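Local coordinates for ebony (Drosophila melanogaster, PDB 6DYM), which is a nonribosomal peptide synthetase whose C-terminal condensation domain, the part described here, probably joins beta-alanine to amines such as dopamine by forming an amide bond, at residues H13-E16 with V17-I21; K130-P133 with R134-I137. All blocks are in the same frame, centred on the assembly; numbering follows the deposited sequence.

How the contacts relate
Contact 1 comes first along the chain, in the opening turns of helix 14-25, which follows strand 4-8. Contact 2 lies much later, where the loop after strand 119-127 turns into helix 133-153. Their centres are 18 Å apart, and their nearest atoms, about 6 Å apart, do not touch. A mixed seven-stranded sheet links them: helix 14-25 packs on strands 62-66 and 71-80, and helix 133-153 is the crossover between the parallel neighbours 119-127 and 158-163. This topology is consistent with an acetyltransferase-like (GNAT) fold. Both contacts lie at helix N-termini: contact 1 is the first turns of one helix, contact 2 the capping box of another.

Contact 1 (H13-E16 with V17-I21); sequences HRQE and VIDII
Val17 N donates to His13 O at 2.9 Å, and this bond opens the run of i to i+4 backbone bonds that starts helix 14-25. Val17 CG2 also rests near His13 CB, at 4.2 Å. Branched and apolar, Val17 suits the buried side, where it meets Val63, Thr75 and Trp52, while the imidazole of His13 turns away to bond with Arg10 and Tyr65. Ile18 repeats the pattern one residue on, its N reaching Arg14 O at 2.8 Å. The Ile18 and Arg14 side chains run side by side in the same direction, and Ile18 CD1 comes within 3.4 Å of Arg14 NH1, approaching the guanidinium obliquely. A bend at chi3 (49°) turns the tip of Arg14, whose NH1 bonds to Asn49 on helix 41-58; the arginine thus offers aliphatic length to the isoleucine and a charged end to a second helix. Asp19 is gripped twice by Gln15. Besides the backbone bond from Asp19 N to Gln15 O, Gln15 NE2 donates to Asp19 OD1 over 2.9 Å. The donor comes from above the carboxylate plane, 37° out of it, whereas OD1 lies nearly in the plane of the amide. The bend of Gln15 at chi2 (57°) folds its amide along the helix towards Asp19. Ile20 N then binds Glu16 O at 3.1 Å, with its side chain against Ile72. The helix is therefore amphipathic: isoleucine and valine face the sheet and helix 41-58, while the solvent-exposed Asp19, whose carboxylate accepts an amide N-H and lies near Gln15 O without bonding to it, is probably ionised.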
loop_
_atom_site.group_PDB
_atom_site.type_symbol
_atom_site.label_atom_id
_atom_site.label_comp_id
_atom_site.label_asym_id
_atom_site.label_seq_id
_atom_site.Cartn_x
_atom_site.Cartn_y
_atom_site.Cartn_z
ATOM N N HIS A 13 10.894 1.866 -14.890
ATOM C CA HIS A 13 11.062 1.423 -13.510
ATOM C C HIS A 13 10.328 0.124 -13.208
ATOM O O HIS A 13 10.356 -0.326 -12.056
ATOM C CB HIS A 13 10.562 2.502 -12.546
ATOM C CG HIS A 13 11.462 3.695 -12.437
ATOM N ND1 HIS A 13 10.977 4.974 -12.261
ATOM C CD2 HIS A 13 12.811 3.804 -12.470
ATOM C CE1 HIS A 13 11.990 5.820 -12.189
ATOM N NE2 HIS A 13 13.113 5.135 -12.316
ATOM N N ARG A 14 9.687 -0.486 -14.210
ATOM C CA ARG A 14 8.710 -1.544 -13.956
ATOM C C ARG A 14 9.339 -2.741 -13.251
ATOM O O ARG A 14 8.818 -3.220 -12.236
ATOM C CB ARG A 14 8.056 -1.976 -15.270
ATOM C CG ARG A 14 6.814 -2.839 -15.103
ATOM C CD ARG A 14 6.345 -3.373 -16.451
ATOM N NE ARG A 14 7.462 -3.961 -17.184
ATOM C CZ ARG A 14 7.873 -5.218 -17.043
ATOM N NH1 ARG A 14 7.246 -6.037 -16.206
ATOM N NH2 ARG A 14 8.909 -5.660 -17.745
ATOM N N GLN A 15 10.453 -3.251 -13.781
ATOM C CA GLN A 15 11.038 -4.455 -13.199
ATOM C C GLN A 15 11.603 -4.183 -11.812
ATOM O O GLN A 15 11.470 -5.016 -10.909
ATOM C CB GLN A 15 12.121 -5.024 -14.111
ATOM C CG GLN A 15 12.536 -6.429 -13.719
ATOM C CD GLN A 15 11.362 -7.391 -13.714
ATOM O OE1 GLN A 15 10.612 -7.474 -14.685
ATOM N NE2 GLN A 15 11.190 -8.114 -12.611
ATOM N N GLU A 16 12.243 -3.027 -11.625
ATOM C CA GLU A 16 12.755 -2.678 -10.306
ATOM C C GLU A 16 11.619 -2.552 -9.296
ATOM O O GLU A 16 11.732 -3.033 -8.163
ATOM C CB GLU A 16 13.568 -1.383 -10.385
ATOM C CG GLU A 16 14.885 -1.527 -11.144
ATOM C CD GLU A 16 15.449 -0.197 -11.620
ATOM O OE1 GLU A 16 14.991 0.311 -12.669
ATOM O OE2 GLU A 16 16.357 0.338 -10.949
ATOM N N VAL A 17 10.507 -1.931 -9.697
ATOM C CA VAL A 17 9.364 -1.794 -8.800
ATOM C C VAL A 17 8.742 -3.157 -8.510
ATOM O O VAL A 17 8.372 -3.456 -7.369
ATOM C CB VAL A 17 8.337 -0.813 -9.395
ATOM C CG1 VAL A 17 6.968 -0.985 -8.735
ATOM C CG2 VAL A 17 8.832 0.615 -9.257
ATOM N N ILE A 18 8.628 -4.006 -9.531
ATOM C CA ILE A 18 8.063 -5.339 -9.331
ATOM C C ILE A 18 8.913 -6.130 -8.346
ATOM O O ILE A 18 8.396 -6.768 -7.421
ATOM C CB ILE A 18 7.927 -6.072 -10.677
ATOM C CG1 ILE A 18 6.669 -5.608 -11.409
ATOM C CG2 ILE A 18 7.904 -7.583 -10.464
ATOM C CD1 ILE A 18 6.598 -6.070 -12.857
ATOM N N ASP A 19 10.235 -6.089 -8.528
ATOM C CA ASP A 19 11.133 -6.798 -7.622
ATOM C C ASP A 19 10.943 -6.346 -6.181
ATOM O O ASP A 19 10.906 -7.174 -5.263
ATOM C CB ASP A 19 12.584 -6.590 -8.058
ATOM C CG ASP A 19 12.883 -7.225 -9.401
ATOM O OD1 ASP A 19 12.114 -8.122 -9.811
ATOM O OD2 ASP A 19 13.879 -6.825 -10.046
ATOM N N ILE A 20 10.821 -5.036 -5.960
ATOM C CA ILE A 20 10.654 -4.532 -4.600
ATOM C C ILE A 20 9.323 -4.991 -4.015
ATOM O O ILE A 20 9.261 -5.448 -2.868
ATOM C CB ILE A 20 10.794 -2.999 -4.575
ATOM C CG1 ILE A 20 12.268 -2.611 -4.697
ATOM C CG2 ILE A 20 10.194 -2.416 -3.290
ATOM C CD1 ILE A 20 12.531 -1.140 -4.526
ATOM N N ILE A 21 8.242 -4.892 -4.793
ATOM C CA ILE A 21 6.923 -5.248 -4.278
ATOM C C ILE A 21 6.828 -6.748 -4.024
ATOM O O ILE A 21 6.311 -7.182 -2.987
ATOM C CB ILE A 21 5.824 -4.764 -5.242
ATOM C CG1 ILE A 21 5.731 -3.234 -5.228
ATOM C CG2 ILE A 21 4.485 -5.393 -4.887
ATOM C CD1 ILE A 21 5.379 -2.649 -3.868
#

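Contact 2 (K130-P133 with R134-I137); sequences KLNP and RENI
The amide of Asn132 and the carboxylate of Glu135 lie stacked, their planes only 18° apart, although the two side chains cross at about a right angle. Asn132 CG sits 3.4 Å from Glu135 OE1. Together they form a capping box at the start of helix 133-153, with Asn132 as N-cap. In one of its two modelled conformers Arg134 turns a guanidinium face over Asn132 OD1, steeply inclined to the amide, with Arg134 NH2 at a long 3.8 Å from Glu135 OE2, so this link is doubtful.

Two reciprocal bonds close the box. Asn132 OD1 accepts from Glu135 N at 2.8 Å, almost straight off the end of its carbonyl. In return Asn132 N donates to Glu135 OE1 at 3.0 Å, meeting that oxygen on its anti side and 23° out of the carboxylate plane. CG of Asn132 stands between its own N and carbonyl carbon (chi1 66°), which lets this short side chain swing its oxygen over the first turn. Asparagine supplies an acceptor for the N-H of Glu135, which at a helix start has no carbonyl four residues back within the helix, and glutamate three residues on has the length to reach back, with a negative charge that should suit the positive end of the helix dipole.

Pro133, the first helical residue, loses nothing by lacking an N-H here, and its ring holds phi near the helical value; its O accepts from Ile137 N. Asn136 N is bonded to Asn132 O, while its own OD1 goes to Thr127 at the end of the preceding strand. Leu131 lays CB and CD2 against Glu135 CB, each at 4.0 Å, covering the apolar stem of the glutamate. A water donates to Glu135 OE1 at 2.6 Å and to Lys130 O at 2.8 Å, bridging the box to the loop.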
loop_
_atom_site.group_PDB
_atom_site.type_symbol
_atom_site.label_atom_id
_atom_site.label_comp_id
_atom_site.label_asym_id
_atom_site.label_seq_id
_atom_site.Cartn_x
_atom_site.Cartn_y
_atom_site.Cartn_z
ATOM N N LYS A 130 17.251 -6.005 0.765
ATOM C CA LYS A 130 18.569 -5.995 1.383
ATOM C C LYS A 130 18.750 -4.881 2.405
ATOM O O LYS A 130 19.831 -4.770 2.990
ATOM C CB LYS A 130 19.669 -5.876 0.315
ATOM C CG LYS A 130 19.854 -7.083 -0.620
ATOM C CD LYS A 130 18.664 -7.330 -1.547
ATOM C CE LYS A 130 18.268 -6.057 -2.294
ATOM N NZ LYS A 130 16.844 -6.087 -2.721
ATOM N N LEU A 131 17.736 -4.049 2.629
ATOM C CA LEU A 131 17.867 -2.975 3.603
ATOM C C LEU A 131 17.958 -3.552 5.011
ATOM O O LEU A 131 17.161 -4.417 5.386
ATOM C CB LEU A 131 16.682 -2.013 3.495
ATOM C CG LEU A 131 16.498 -1.275 2.164
ATOM C CD1 LEU A 131 15.452 -0.173 2.288
ATOM C CD2 LEU A 131 17.822 -0.696 1.680
ATOM N N ASN A 132 18.939 -3.082 5.788
ATOM C CA ASN A 132 19.019 -3.429 7.202
ATOM C C ASN A 132 17.958 -2.628 7.966
ATOM O O ASN A 132 17.321 -1.738 7.396
ATOM C CB ASN A 132 20.447 -3.203 7.725
ATOM C CG ASN A 132 20.879 -1.736 7.727
ATOM O OD1 ASN A 132 20.081 -0.823 7.949
ATOM N ND2 ASN A 132 22.170 -1.515 7.499
ATOM N N PRO A 133 17.724 -2.931 9.254
ATOM C CA PRO A 133 16.661 -2.208 9.980
ATOM C C PRO A 133 16.785 -0.692 9.932
ATOM O O PRO A 133 15.778 -0.013 9.706
ATOM C CB PRO A 133 16.799 -2.745 11.411
ATOM C CG PRO A 133 17.338 -4.111 11.237
ATOM C CD PRO A 133 18.287 -4.025 10.072
ATOM N N ARG A 134 17.985 -0.142 10.144
ATOM C CA ARG A 134 18.153 1.307 10.083
ATOM C C ARG A 134 17.738 1.854 8.719
ATOM O O ARG A 134 17.037 2.871 8.636
ATOM C CB ARG A 134 19.606 1.682 10.395
ATOM C CG ARG A 134 19.913 3.168 10.228
ATOM C CD ARG A 134 21.411 3.462 10.262
ATOM N NE ARG A 134 22.201 2.468 9.538
ATOM C CZ ARG A 134 22.612 2.604 8.280
ATOM N NH1 ARG A 134 22.306 3.696 7.588
ATOM N NH2 ARG A 134 23.328 1.644 7.713
ATOM N N GLU A 135 18.153 1.188 7.642
ATOM C CA GLU A 135 17.825 1.668 6.303
ATOM C C GLU A 135 16.339 1.517 6.005
ATOM O O GLU A 135 15.744 2.373 5.335
ATOM C CB GLU A 135 18.662 0.923 5.262
ATOM C CG GLU A 135 20.145 1.267 5.295
ATOM C CD GLU A 135 21.013 0.231 4.587
ATOM O OE1 GLU A 135 20.568 -0.926 4.406
ATOM O OE2 GLU A 135 22.149 0.581 4.207
ATOM N N ASN A 136 15.721 0.441 6.487
ATOM C CA ASN A 136 14.292 0.253 6.257
ATOM C C ASN A 136 13.483 1.340 6.953
ATOM O O ASN A 136 12.592 1.951 6.355
ATOM C CB ASN A 136 13.866 -1.136 6.731
ATOM C CG ASN A 136 12.435 -1.460 6.359
ATOM O OD1 ASN A 136 12.067 -1.456 5.182
ATOM N ND2 ASN A 136 11.614 -1.740 7.363
ATOM N N ILE A 137 13.800 1.611 8.220
ATOM C CA ILE A 137 13.087 2.644 8.964
ATOM C C ILE A 137 13.328 4.017 8.344
ATOM O O ILE A 137 12.401 4.827 8.213
ATOM C CB ILE A 137 13.504 2.600 10.444
ATOM C CG1 ILE A 137 12.838 1.406 11.132
ATOM C CG2 ILE A 137 13.160 3.902 11.152
ATOM C CD1 ILE A 137 11.353 1.595 11.379
HETATM O O HOH W 1 21.901 -2.932 3.485
#